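Local coordinates for protein type III effector (Vibrio parahaemolyticus, PDB 2QM2) that is a putative HopJ-family type III effector whose molecular activity is not established, and which forms a two-chain assembly in the crystal, at residues A[9-14]-A[38-43]; A[46-51]-A[113-118]; A[64-69]-A[78-83]. All coordinates share one frame; numbering follows the deposited sequence.

Contact 1 (A[9-14]-A[38-43])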
ATOM      1  N   GLY A   9      26.280   8.273  12.681  1.00 54.55           N
ATOM      2  CA  GLY A   9      25.562   9.418  12.115  1.00 54.74           C
ATOM      3  C   GLY A   9      25.251   9.321  10.629  1.00 54.92           C
ATOM      4  O   GLY A   9      25.003  10.326   9.978  1.00 54.46           O
HETATM    5  N   MSE A  10      25.256   8.108  10.087  1.00 55.56           N
HETATM    6  CA  MSE A  10      24.903   7.932   8.686  1.00 56.17           C
HETATM    7  C   MSE A  10      23.569   7.226   8.460  1.00 55.01           C
HETATM    8  O   MSE A  10      23.458   6.006   8.571  1.00 55.66           O
HETATM    9  CB  MSE A  10      26.049   7.327   7.867  1.00 57.18           C
HETATM   10  CG  MSE A  10      26.921   6.321   8.567  1.00 61.97           C
HETATM   11 SE   MSE A  10      28.731   6.429   7.851  0.90 73.53          SE
HETATM   12  CE  MSE A  10      28.355   6.189   5.942  1.00 69.37           C
ATOM     13  N   LYS A  11      22.562   8.017   8.129  1.00 53.45           N
ATOM     14  CA  LYS A  11      21.270   7.498   7.781  1.00 52.00           C
ATOM     15  C   LYS A  11      21.087   7.591   6.267  1.00 51.53           C
ATOM     16  O   LYS A  11      21.398   8.608   5.651  1.00 50.04           O
ATOM     17  CB  LYS A  11      20.206   8.286   8.517  1.00 51.65           C
ATOM     18  CG  LYS A  11      18.773   7.805   8.411  1.00 51.80           C
ATOM     19  CD  LYS A  11      17.942   8.530   9.490  1.00 52.54           C
ATOM     20  CE  LYS A  11      16.525   8.763   9.066  1.00 51.86           C
ATOM     21  NZ  LYS A  11      16.479   9.104   7.619  1.00 54.96           N
HETATM   22  N   MSE A  12      20.612   6.487   5.692  1.00 51.12           N
HETATM   23  CA  MSE A  12      20.153   6.425   4.314  1.00 51.31           C
HETATM   24  C   MSE A  12      18.971   7.385   4.123  1.00 50.36           C
HETATM   25  O   MSE A  12      18.004   7.375   4.895  1.00 49.81           O
HETATM   26  CB  MSE A  12      19.696   5.005   3.969  1.00 52.00           C
HETATM   27  CG  MSE A  12      20.737   3.947   4.079  1.00 55.99           C
HETATM   28 SE   MSE A  12      21.523   3.499   2.354  0.70 70.19          SE
HETATM   29  CE  MSE A  12      20.333   2.135   1.786  1.00 62.56           C
ATOM     30  N   GLU A  13      19.065   8.196   3.082  1.00 48.90           N
ATOM     31  CA  GLU A  13      18.062   9.192   2.755  1.00 47.96           C
ATOM     32  C   GLU A  13      17.044   8.563   1.824  1.00 46.46           C
ATOM     33  O   GLU A  13      17.430   8.022   0.791  1.00 45.53           O
ATOM     34  CB  GLU A  13      18.773  10.350   2.053  1.00 47.86           C
ATOM     35  CG  GLU A  13      18.080  11.664   2.132  1.00 51.46           C
ATOM     36  CD  GLU A  13      17.172  11.886   0.951  1.00 56.50           C
ATOM     37  OE1 GLU A  13      15.946  11.924   1.184  1.00 60.11           O
ATOM     38  OE2 GLU A  13      17.664  12.007  -0.201  1.00 57.21           O
ATOM     39  N   LEU A  14      15.748   8.634   2.158  1.00 45.16           N
ATOM     40  CA  LEU A  14      14.758   7.835   1.425  1.00 44.20           C
ATOM     41  C   LEU A  14      14.674   8.296  -0.052  1.00 44.52           C
ATOM     42  O   LEU A  14      14.701   7.476  -0.982  1.00 42.75           O
ATOM     43  CB  LEU A  14      13.391   7.866   2.136  1.00 43.88           C
ATOM     44  CG  LEU A  14      12.088   7.236   1.582  1.00 42.97           C
ATOM     45  CD1 LEU A  14      12.227   5.786   1.168  1.00 37.22           C
ATOM     46  CD2 LEU A  14      10.946   7.397   2.562  1.00 41.92           C
ATOM     47  N   GLU A  38      15.212   0.112   7.059  1.00 37.67           N
ATOM     48  CA  GLU A  38      15.484   0.037   8.498  1.00 41.48           C
ATOM     49  C   GLU A  38      15.797   1.441   9.088  1.00 41.62           C
ATOM     50  O   GLU A  38      15.340   1.766  10.184  1.00 41.58           O
ATOM     51  CB  GLU A  38      16.609  -0.981   8.775  1.00 43.13           C
ATOM     52  CG  GLU A  38      16.415  -1.730  10.099  1.00 49.25           C
ATOM     53  CD  GLU A  38      16.978  -0.972  11.274  1.00 57.16           C
ATOM     54  OE1 GLU A  38      16.382  -1.046  12.385  1.00 61.65           O
ATOM     55  OE2 GLU A  38      18.024  -0.298  11.085  1.00 60.08           O
ATOM     56  N   ASP A  39      16.519   2.272   8.327  1.00 41.43           N
ATOM     57  CA  ASP A  39      16.798   3.687   8.692  1.00 41.52           C
ATOM     58  C   ASP A  39      15.574   4.624   8.621  1.00 41.11           C
ATOM     59  O   ASP A  39      15.594   5.710   9.183  1.00 42.06           O
ATOM     60  CB  ASP A  39      17.801   4.304   7.717  1.00 40.70           C
ATOM     61  CG  ASP A  39      19.215   3.836   7.914  1.00 44.07           C
ATOM     62  OD1 ASP A  39      19.575   3.316   9.011  1.00 46.11           O
ATOM     63  OD2 ASP A  39      19.991   4.031   6.949  1.00 44.36           O
ATOM     64  N   ASN A  40      14.531   4.234   7.901  0.60 40.54           N
ATOM     65  CA  ASN A  40      13.465   5.191   7.598  0.60 40.26           C
ATOM     66  C   ASN A  40      12.079   4.781   8.081  0.60 40.48           C
ATOM     67  O   ASN A  40      11.114   5.551   7.962  0.60 40.37           O
ATOM     68  CB  ASN A  40      13.443   5.524   6.095  0.60 39.50           C
ATOM     69  CG  ASN A  40      14.649   6.355   5.667  0.60 37.40           C
ATOM     70  OD1 ASN A  40      14.710   7.573   5.888  0.60 32.97           O
ATOM     71  ND2 ASN A  40      15.608   5.701   5.051  0.60 32.24           N
ATOM     72  N   TYR A  41      11.984   3.579   8.640  1.00 40.63           N
ATOM     73  CA  TYR A  41      10.695   3.055   9.071  1.00 40.71           C
ATOM     74  C   TYR A  41      10.792   2.226  10.337  1.00 41.58           C
ATOM     75  O   TYR A  41      11.830   1.598  10.617  1.00 42.38           O
ATOM     76  CB  TYR A  41      10.165   2.148   8.002  1.00 38.90           C
ATOM     77  CG  TYR A  41       9.928   2.800   6.681  1.00 39.11           C
ATOM     78  CD1 TYR A  41      10.847   2.677   5.661  1.00 37.91           C
ATOM     79  CD2 TYR A  41       8.770   3.560   6.444  1.00 40.55           C
ATOM     80  CE1 TYR A  41      10.636   3.274   4.440  1.00 41.10           C
ATOM     81  CE2 TYR A  41       8.556   4.167   5.236  1.00 38.92           C
ATOM     82  CZ  TYR A  41       9.483   4.011   4.229  1.00 40.03           C
ATOM     83  OH  TYR A  41       9.277   4.600   3.003  1.00 42.91           O
ATOM     84  N   ASP A  42       9.697   2.174  11.083  0.70 41.44           N
ATOM     85  CA  ASP A  42       9.551   1.175  12.143  0.70 42.32           C
ATOM     86  C   ASP A  42       8.850  -0.064  11.606  0.70 41.98           C
ATOM     87  O   ASP A  42       7.775   0.032  11.040  0.70 42.31           O
ATOM     88  CB  ASP A  42       8.793   1.736  13.361  0.70 41.84           C
ATOM     89  CG  ASP A  42       9.564   2.822  14.056  0.70 41.29           C
ATOM     90  OD1 ASP A  42      10.756   2.590  14.319  0.70 42.43           O
ATOM     91  OD2 ASP A  42       8.982   3.897  14.323  0.70 38.47           O
ATOM     92  N   PHE A  43       9.475  -1.216  11.794  1.00 42.29           N
ATOM     93  CA  PHE A  43       8.967  -2.479  11.248  1.00 42.11           C
ATOM     94  C   PHE A  43       8.149  -3.200  12.273  1.00 42.57           C
ATOM     95  O   PHE A  43       8.547  -3.333  13.449  1.00 42.01           O
ATOM     96  CB  PHE A  43      10.107  -3.395  10.814  1.00 42.32           C
ATOM     97  CG  PHE A  43       9.672  -4.805  10.451  1.00 43.38           C
ATOM     98  CD1 PHE A  43      10.132  -5.900  11.196  1.00 43.75           C
ATOM     99  CD2 PHE A  43       8.827  -5.036   9.349  1.00 40.81           C
ATOM    100  CE1 PHE A  43       9.753  -7.215  10.835  1.00 45.79           C
ATOM    101  CE2 PHE A  43       8.444  -6.335   8.984  1.00 41.61           C
ATOM    102  CZ  PHE A  43       8.900  -7.418   9.705  1.00 44.19           C
TER
HETATM  103  O   HOH W   1      22.582   3.632   7.365  1.00 40.65           O
HETATM  104  O   HOH W   2      15.120   9.819   4.797  1.00 42.78           O
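Lys11 and Met12, in the loop that precedes helix 14-23, lie across Asp39 and Asn40 of segment 38-43, and side-chain groups of Asp39 and Asn40 bonded to the loop backbone and to Lys11 do most of the joining. Lys11 shows how a long aliphatic chain can serve two purposes. Its CB starts the chain off with CG anti to the backbone N (chi1 -173°), CG rests 3.7 Å from Asp39 CB, and CD and then CE run over the carbonyl oxygen of Asp39, CE coming within 3.2 Å of Asp39 O. Bends at the last two torsions then bring NZ to Asn40 OD1, a hydrogen bond of 2.9 Å that reaches the oxygen from above the amide plane. The same amide also gives: Asn40 ND2 donates to Met12 O at 2.9 Å, with the acceptor close to the amide plane, and is also bonded to Val36 O of helix 30-40. Beside it, the backbone Met12 N donates to Asp39 OD2 (2.8 Å, 162° at the hydrogen), meeting the carboxylate from above its plane. One water links Met10 O to Asp39 OD2. The apolar end is small: Leu14 CD2 sits 4.0 Å from Tyr41 CZ, whose hydroxyl is bonded to Asn73 ND2. Met12 thus spends its N-H on Asp39 and its carbonyl oxygen on Asn40. In the conformer given, the bonds of Asn40 are consistent with its assigned amide orientation. The negative charge of Asp39 is probably eased directly by a backbone N-H and a water, with the Lys11 ammonium, its NZ 6.2 Å from Asp39 OD2, perhaps helping at longer range.

Contact 2 (A[46-51]-A[113-118]). With K (potassium ion), chain C.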
ATOM      1  N   ALA A  46       4.122  -8.543  10.085  1.00 41.53           N
ATOM      2  CA  ALA A  46       2.741  -8.668   9.621  1.00 41.10           C
ATOM      3  C   ALA A  46       2.562  -9.907   8.739  1.00 40.21           C
ATOM      4  O   ALA A  46       3.437 -10.229   7.965  1.00 41.44           O
ATOM      5  CB  ALA A  46       2.327  -7.390   8.858  1.00 41.10           C
ATOM      6  N   ALA A  47       1.451 -10.625   8.885  1.00 38.75           N
ATOM      7  CA  ALA A  47       1.110 -11.670   7.954  1.00 37.27           C
ATOM      8  C   ALA A  47       0.611 -11.042   6.656  1.00 37.17           C
ATOM      9  O   ALA A  47      -0.044 -10.010   6.657  1.00 36.96           O
ATOM     10  CB  ALA A  47       0.040 -12.639   8.547  1.00 37.40           C
ATOM     11  N   PHE A  48       0.919 -11.655   5.537  1.00 37.16           N
ATOM     12  CA  PHE A  48       0.401 -11.139   4.270  1.00 37.42           C
ATOM     13  C   PHE A  48       0.319 -12.249   3.280  1.00 38.02           C
ATOM     14  O   PHE A  48       1.064 -13.218   3.366  1.00 38.13           O
ATOM     15  CB  PHE A  48       1.252 -10.006   3.739  1.00 37.27           C
ATOM     16  CG  PHE A  48       2.645 -10.402   3.343  1.00 38.29           C
ATOM     17  CD1 PHE A  48       3.623 -10.661   4.312  1.00 36.65           C
ATOM     18  CD2 PHE A  48       3.010 -10.429   1.993  1.00 37.15           C
ATOM     19  CE1 PHE A  48       4.948 -10.976   3.921  1.00 34.96           C
ATOM     20  CE2 PHE A  48       4.326 -10.771   1.609  1.00 38.00           C
ATOM     21  CZ  PHE A  48       5.276 -11.049   2.564  1.00 35.48           C
ATOM     22  N   THR A  49      -0.624 -12.154   2.355  0.50 38.06           N
ATOM     23  CA  THR A  49      -0.668 -13.130   1.284  0.50 38.25           C
ATOM     24  C   THR A  49      -0.134 -12.455   0.034  0.50 38.29           C
ATOM     25  O   THR A  49      -0.142 -11.235  -0.074  0.50 37.97           O
ATOM     26  CB  THR A  49      -2.070 -13.858   1.096  0.50 37.99           C
ATOM     27  OG1 THR A  49      -2.790 -13.329  -0.020  0.50 39.58           O
ATOM     28  CG2 THR A  49      -2.912 -13.756   2.317  0.50 37.00           C
ATOM     29  N   ASN A  50       0.374 -13.248  -0.892  1.00 38.70           N
ATOM     30  CA  ASN A  50       0.987 -12.699  -2.106  1.00 39.68           C
ATOM     31  C   ASN A  50       0.735 -13.726  -3.185  1.00 41.07           C
ATOM     32  O   ASN A  50       1.445 -14.721  -3.275  1.00 41.03           O
ATOM     33  CB  ASN A  50       2.487 -12.430  -1.868  1.00 37.74           C
ATOM     34  CG  ASN A  50       3.259 -12.165  -3.143  1.00 39.48           C
ATOM     35  OD1 ASN A  50       2.692 -11.767  -4.181  1.00 32.25           O
ATOM     36  ND2 ASN A  50       4.592 -12.360  -3.067  1.00 35.37           N
ATOM     37  N   GLY A  51      -0.300 -13.452  -3.974  1.00 42.62           N
ATOM     38  CA  GLY A  51      -0.974 -14.445  -4.802  1.00 45.03           C
ATOM     39  C   GLY A  51      -1.127 -15.796  -4.137  1.00 46.52           C
ATOM     40  O   GLY A  51      -1.965 -15.968  -3.269  1.00 46.65           O
ATOM     41  N   GLU A 113      -2.261  -6.550  -7.207  1.00 38.35           N
ATOM     42  CA  GLU A 113      -3.562  -7.296  -7.074  1.00 40.73           C
ATOM     43  C   GLU A 113      -3.511  -8.495  -6.115  1.00 39.30           C
ATOM     44  O   GLU A 113      -4.456  -8.729  -5.334  1.00 40.36           O
ATOM     45  CB  GLU A 113      -4.053  -7.739  -8.441  1.00 40.43           C
ATOM     46  CG  GLU A 113      -5.502  -7.531  -8.655  1.00 48.06           C
ATOM     47  CD  GLU A 113      -6.312  -8.765  -8.356  1.00 55.31           C
ATOM     48  OE1 GLU A 113      -6.610  -9.535  -9.317  1.00 56.37           O
ATOM     49  OE2 GLU A 113      -6.647  -8.953  -7.155  1.00 59.27           O
ATOM     50  N   GLY A 114      -2.405  -9.236  -6.140  1.00 38.71           N
ATOM     51  CA  GLY A 114      -2.251 -10.433  -5.300  1.00 36.73           C
ATOM     52  C   GLY A 114      -1.820 -10.159  -3.862  1.00 36.89           C
ATOM     53  O   GLY A 114      -1.755 -11.071  -3.043  1.00 36.35           O
ATOM     54  N   ILE A 115      -1.489  -8.914  -3.537  1.00 35.44           N
ATOM     55  CA  ILE A 115      -0.907  -8.657  -2.238  1.00 34.85           C
ATOM     56  C   ILE A 115      -1.996  -8.291  -1.257  1.00 34.10           C
ATOM     57  O   ILE A 115      -2.812  -7.415  -1.547  1.00 33.53           O
ATOM     58  CB  ILE A 115       0.174  -7.498  -2.288  1.00 35.45           C
ATOM     59  CG1 ILE A 115       1.493  -8.008  -2.895  1.00 35.65           C
ATOM     60  CG2 ILE A 115       0.376  -6.886  -0.885  1.00 37.04           C
ATOM     61  CD1 ILE A 115       2.353  -8.924  -1.925  1.00 35.04           C
ATOM     62  N   GLN A 116      -2.005  -8.898  -0.084  1.00 33.05           N
ATOM     63  CA  GLN A 116      -2.931  -8.406   0.970  1.00 34.67           C
ATOM     64  C   GLN A 116      -2.331  -8.561   2.305  1.00 34.70           C
ATOM     65  O   GLN A 116      -1.999  -9.642   2.676  1.00 36.43           O
ATOM     66  CB  GLN A 116      -4.251  -9.198   0.980  1.00 34.16           C
ATOM     67  CG  GLN A 116      -5.352  -8.691   1.908  1.00 35.16           C
ATOM     68  CD  GLN A 116      -6.670  -9.520   1.762  1.00 37.63           C
ATOM     69  OE1 GLN A 116      -6.675 -10.723   1.894  1.00 38.40           O
ATOM     70  NE2 GLN A 116      -7.758  -8.848   1.471  1.00 41.81           N
ATOM     71  N   PHE A 117      -2.265  -7.480   3.050  1.00 36.92           N
ATOM     72  CA  PHE A 117      -1.629  -7.450   4.372  1.00 36.79           C
ATOM     73  C   PHE A 117      -2.691  -7.574   5.434  1.00 36.83           C
ATOM     74  O   PHE A 117      -3.781  -6.950   5.342  1.00 37.38           O
ATOM     75  CB  PHE A 117      -0.851  -6.111   4.561  1.00 36.45           C
ATOM     76  CG  PHE A 117       0.554  -6.153   4.006  1.00 35.10           C
ATOM     77  CD1 PHE A 117       0.784  -5.913   2.674  1.00 35.80           C
ATOM     78  CD2 PHE A 117       1.617  -6.523   4.807  1.00 33.51           C
ATOM     79  CE1 PHE A 117       2.072  -6.015   2.150  1.00 35.87           C
ATOM     80  CE2 PHE A 117       2.885  -6.647   4.311  1.00 34.74           C
ATOM     81  CZ  PHE A 117       3.120  -6.353   2.963  1.00 37.30           C
ATOM     82  N   GLU A 118      -2.361  -8.300   6.483  1.00 37.09           N
ATOM     83  CA  GLU A 118      -3.244  -8.366   7.671  1.00 37.70           C
ATOM     84  C   GLU A 118      -3.186  -7.092   8.477  1.00 36.40           C
ATOM     85  O   GLU A 118      -4.168  -6.662   9.079  1.00 34.36           O
ATOM     86  CB  GLU A 118      -2.823  -9.495   8.601  1.00 38.16           C
ATOM     87  CG  GLU A 118      -2.969 -10.877   8.077  1.00 43.45           C
ATOM     88  CD  GLU A 118      -4.362 -11.240   7.686  1.00 52.83           C
ATOM     89  OE1 GLU A 118      -4.685 -11.123   6.462  1.00 55.92           O
ATOM     90  OE2 GLU A 118      -5.126 -11.667   8.585  1.00 55.17           O
TER
HETATM   91  K     K C 201      -4.568  -6.673  -3.448  1.00 29.61           K
HETATM   92  O   HOH W   3      -3.968 -12.093  -2.065  1.00 49.50           O
HETATM   93  O   HOH W   4      -5.205  -4.686  -5.002  1.00 36.24           O
HETATM   94  O   HOH W   5      -7.021  -7.602  -1.800  1.00 40.08           O
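Phe48 and Phe117 are matched across the strands as a non-hydrogen-bonded pair where strands 48-50 and 115-117 run antiparallel, their axes 4.6 Å apart. Thr49 and Gln116 form the hydrogen-bonded pair next to it, and Glu118 N to Ala47 O and Gly51 N to Gly114 O extend the backbone bonding beyond both ends. The two phenylalanine rings project together from one face of the sheet, nearly parallel (12°) but displaced so that little of one covers the other. What covers the Phe117 ring is instead Phe48 CB, a CH-pi contact 3.8 Å from the ring centroid. On the same face of the sheet, Ile115 CD1 lies 3.5 Å from Asn50 CB and also meets the edge of the Phe48 ring. On the other face, in the conformer given, a water spans Thr49 OG1 and Gly114 O. Glu113 O (2.8 Å) and Ile115 O (2.7 Å) bind a potassium ion, whose site also includes Trp112 O of the same chain and, from the second subunit, Asn73 O. Gln116 NE2 bonds to Asn73 OD1 of that subunit. Strand 48-50 is the middle of a three-stranded sheet with 53-55 on its other side, while helices 61-72 and 102-110 pack against the face bearing Phe48, Asn50 and Ile115.

Contact 3 (A[64-69]-A[78-83])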
ATOM      1  N   CYS A  64       8.395  -9.030   3.190  1.00 36.38           N
ATOM      2  CA  CYS A  64       7.405  -8.263   3.903  1.00 37.22           C
ATOM      3  C   CYS A  64       7.799  -6.798   3.806  1.00 37.36           C
ATOM      4  O   CYS A  64       7.019  -5.918   3.311  1.00 38.35           O
ATOM      5  CB  CYS A  64       7.290  -8.702   5.367  1.00 38.06           C
ATOM      6  SG  CYS A  64       5.941  -7.883   6.158  1.00 40.37           S
ATOM      7  N   LYS A  65       9.025  -6.520   4.212  1.00 36.14           N
ATOM      8  CA  LYS A  65       9.479  -5.126   4.170  1.00 34.89           C
ATOM      9  C   LYS A  65       9.418  -4.554   2.727  1.00 34.85           C
ATOM     10  O   LYS A  65       8.859  -3.486   2.555  1.00 34.73           O
ATOM     11  CB  LYS A  65      10.856  -5.052   4.729  1.00 34.70           C
ATOM     12  CG  LYS A  65      10.932  -5.290   6.233  1.00 38.58           C
ATOM     13  CD  LYS A  65      12.367  -5.653   6.587  1.00 40.85           C
ATOM     14  CE  LYS A  65      12.429  -6.335   7.945  1.00 46.95           C
ATOM     15  NZ  LYS A  65      13.026  -5.526   9.001  1.00 47.96           N
ATOM     16  N   ILE A  66       9.928  -5.256   1.699  1.00 32.54           N
ATOM     17  CA  ILE A  66       9.876  -4.658   0.330  1.00 31.92           C
ATOM     18  C   ILE A  66       8.484  -4.342  -0.166  1.00 31.88           C
ATOM     19  O   ILE A  66       8.239  -3.242  -0.584  1.00 31.41           O
ATOM     20  CB  ILE A  66      10.667  -5.437  -0.711  1.00 32.00           C
ATOM     21  CG1 ILE A  66      12.165  -5.259  -0.395  1.00 30.75           C
ATOM     22  CG2 ILE A  66      10.357  -4.884  -2.206  1.00 32.71           C
ATOM     23  CD1 ILE A  66      13.031  -6.437  -0.770  1.00 31.22           C
ATOM     24  N   PHE A  67       7.553  -5.308  -0.100  1.00 32.06           N
ATOM     25  CA  PHE A  67       6.214  -5.000  -0.494  1.00 32.35           C
ATOM     26  C   PHE A  67       5.601  -3.842   0.268  1.00 32.88           C
ATOM     27  O   PHE A  67       4.993  -2.997  -0.359  1.00 34.52           O
ATOM     28  CB  PHE A  67       5.313  -6.239  -0.433  1.00 32.66           C
ATOM     29  CG  PHE A  67       5.802  -7.355  -1.284  1.00 32.62           C
ATOM     30  CD1 PHE A  67       6.046  -8.603  -0.741  1.00 33.73           C
ATOM     31  CD2 PHE A  67       6.047  -7.145  -2.649  1.00 33.31           C
ATOM     32  CE1 PHE A  67       6.532  -9.657  -1.559  1.00 35.28           C
ATOM     33  CE2 PHE A  67       6.516  -8.174  -3.465  1.00 35.09           C
ATOM     34  CZ  PHE A  67       6.739  -9.448  -2.910  1.00 34.82           C
ATOM     35  N   ALA A  68       5.712  -3.804   1.599  1.00 32.00           N
ATOM     36  CA  ALA A  68       5.141  -2.688   2.339  1.00 32.45           C
ATOM     37  C   ALA A  68       5.835  -1.379   1.923  1.00 33.94           C
ATOM     38  O   ALA A  68       5.198  -0.336   1.782  1.00 34.87           O
ATOM     39  CB  ALA A  68       5.282  -2.905   3.877  1.00 32.43           C
ATOM     40  N   PHE A  69       7.145  -1.438   1.719  1.00 33.88           N
ATOM     41  CA  PHE A  69       7.881  -0.264   1.294  1.00 34.94           C
ATOM     42  C   PHE A  69       7.456   0.221  -0.146  1.00 36.24           C
ATOM     43  O   PHE A  69       7.432   1.437  -0.438  1.00 35.36           O
ATOM     44  CB  PHE A  69       9.378  -0.611   1.367  1.00 33.57           C
ATOM     45  CG  PHE A  69      10.297   0.453   0.835  1.00 35.86           C
ATOM     46  CD1 PHE A  69      10.720   1.493   1.643  1.00 37.76           C
ATOM     47  CD2 PHE A  69      10.774   0.389  -0.475  1.00 38.79           C
ATOM     48  CE1 PHE A  69      11.591   2.513   1.138  1.00 39.22           C
ATOM     49  CE2 PHE A  69      11.663   1.370  -0.989  1.00 39.79           C
ATOM     50  CZ  PHE A  69      12.055   2.452  -0.185  1.00 37.77           C
ATOM     51  N   GLU A  78       7.295  -3.503 -11.139  0.60 42.24           N
ATOM     52  CA  GLU A  78       8.660  -3.699 -11.592  0.60 42.01           C
ATOM     53  C   GLU A  78       9.654  -3.012 -10.660  0.60 40.97           C
ATOM     54  O   GLU A  78      10.691  -3.576 -10.360  0.60 41.19           O
ATOM     55  CB  GLU A  78       8.835  -3.226 -13.053  0.60 42.13           C
ATOM     56  CG  GLU A  78      10.268  -3.278 -13.521  0.60 41.59           C
ATOM     57  CD  GLU A  78      10.467  -3.367 -15.041  0.60 43.83           C
ATOM     58  OE1 GLU A  78      11.613  -3.071 -15.480  0.60 41.73           O
ATOM     59  OE2 GLU A  78       9.518  -3.736 -15.786  0.60 41.77           O
ATOM     60  N   ALA A  79       9.317  -1.813 -10.193  1.00 40.20           N
ATOM     61  CA  ALA A  79      10.199  -1.053  -9.299  1.00 39.58           C
ATOM     62  C   ALA A  79      10.301  -1.753  -7.912  1.00 39.03           C
ATOM     63  O   ALA A  79      11.332  -1.779  -7.279  1.00 36.74           O
ATOM     64  CB  ALA A  79       9.696   0.427  -9.161  1.00 39.26           C
ATOM     65  N   THR A  80       9.190  -2.331  -7.472  1.00 39.01           N
ATOM     66  CA  THR A  80       9.151  -3.020  -6.193  1.00 39.11           C
ATOM     67  C   THR A  80      10.031  -4.276  -6.361  1.00 39.15           C
ATOM     68  O   THR A  80      10.668  -4.732  -5.409  1.00 37.98           O
ATOM     69  CB  THR A  80       7.680  -3.338  -5.831  1.00 39.37           C
ATOM     70  OG1 THR A  80       6.989  -2.112  -5.585  1.00 37.44           O
ATOM     71  CG2 THR A  80       7.567  -4.236  -4.673  1.00 39.49           C
ATOM     72  N   LEU A  81      10.098  -4.789  -7.594  1.00 38.13           N
ATOM     73  CA  LEU A  81      10.870  -6.015  -7.850  1.00 38.64           C
ATOM     74  C   LEU A  81      12.365  -5.727  -7.848  1.00 38.67           C
ATOM     75  O   LEU A  81      13.175  -6.448  -7.217  1.00 38.56           O
ATOM     76  CB  LEU A  81      10.429  -6.731  -9.135  1.00 38.07           C
ATOM     77  CG  LEU A  81       9.118  -7.538  -9.105  1.00 35.91           C
ATOM     78  CD1 LEU A  81       8.760  -7.915 -10.558  1.00 36.53           C
ATOM     79  CD2 LEU A  81       9.152  -8.746  -8.218  1.00 32.02           C
ATOM     80  N   ALA A  82      12.721  -4.638  -8.506  1.00 38.48           N
ATOM     81  CA  ALA A  82      14.102  -4.113  -8.440  1.00 38.27           C
ATOM     82  C   ALA A  82      14.685  -4.063  -7.000  1.00 38.47           C
ATOM     83  O   ALA A  82      15.888  -4.279  -6.792  1.00 39.08           O
ATOM     84  CB  ALA A  82      14.151  -2.783  -9.082  1.00 37.35           C
ATOM     85  N   CYS A  83      13.834  -3.790  -6.013  1.00 38.64           N
ATOM     86  CA  CYS A  83      14.274  -3.749  -4.614  1.00 38.54           C
ATOM     87  C   CYS A  83      14.853  -5.023  -4.037  1.00 38.53           C
ATOM     88  O   CYS A  83      15.661  -4.952  -3.117  1.00 39.99           O
ATOM     89  CB  CYS A  83      13.157  -3.239  -3.720  1.00 38.42           C
ATOM     90  SG  CYS A  83      12.788  -1.477  -4.003  1.00 41.31           S
TER
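Ile66 meets Thr80 and Cys83 in a helix-helix packing contact at the centre of this mainly helical fold, joining helix 61-72 to segment 78-83, which soon follows it. Apolar contacts do nearly all the work. Ile66 points into the neighbouring segment, and its CG2 branch, anti to the backbone N while CG1 lies beside it (chi1 -70°), settles between the two partners: it is 3.8 Å from Thr80 CG2 and 3.6 Å from Cys83 CB. The other branch runs along Cys83, ending with CD1 near its carbonyl carbon and oxygen. Thr80 CG2 serves a second neighbour as well, approaching Phe67 CD2 at 3.9 Å, with the two side chains crossing at about a right angle.

Sulfur contributes a looser interaction. Cys83 SG lies 5.5 Å from the centroid of the Phe69 ring, an oblique sulfur-aromatic contact in which CE2 is the nearest ring atom.

No hydrogen bond crosses between the two segments. Thr80 OG1 bonds to Asp76 O, four residues earlier, which turns its methyl toward Ile66 and Phe67, and Cys83 O accepts from Thr33 OG1 of helix 30-40. That helix also covers Ile66, while Phe107 of helix 102-110 meets Phe67 edge-to-face. Closest of all across the contact is the methyl carbon Ile66 CG2, lying 3.2 Å from Thr80 O.

Contact 3 is the hub of the three: its centre lies about 2 Å from the centre of the chain, about 16 Å from that of contact 1 and 13 Å from that of contact 2. Helix 61-72 supplies the connection, since Phe69 touches Tyr41 and Leu14 of contact 1, whereas Cys64 and Phe67 touch Phe48 of contact 2. Contacts 1 and 2, with centres about 24 Å apart, are linked by sequence, strand 41-43 leading on to strand 48-50, and do not otherwise touch. Along the chain contact 1 closes first; contact 2 then encloses contact 3 within its loop. A surface contact and a sheet edge facing the second subunit thus share one buried helical centre.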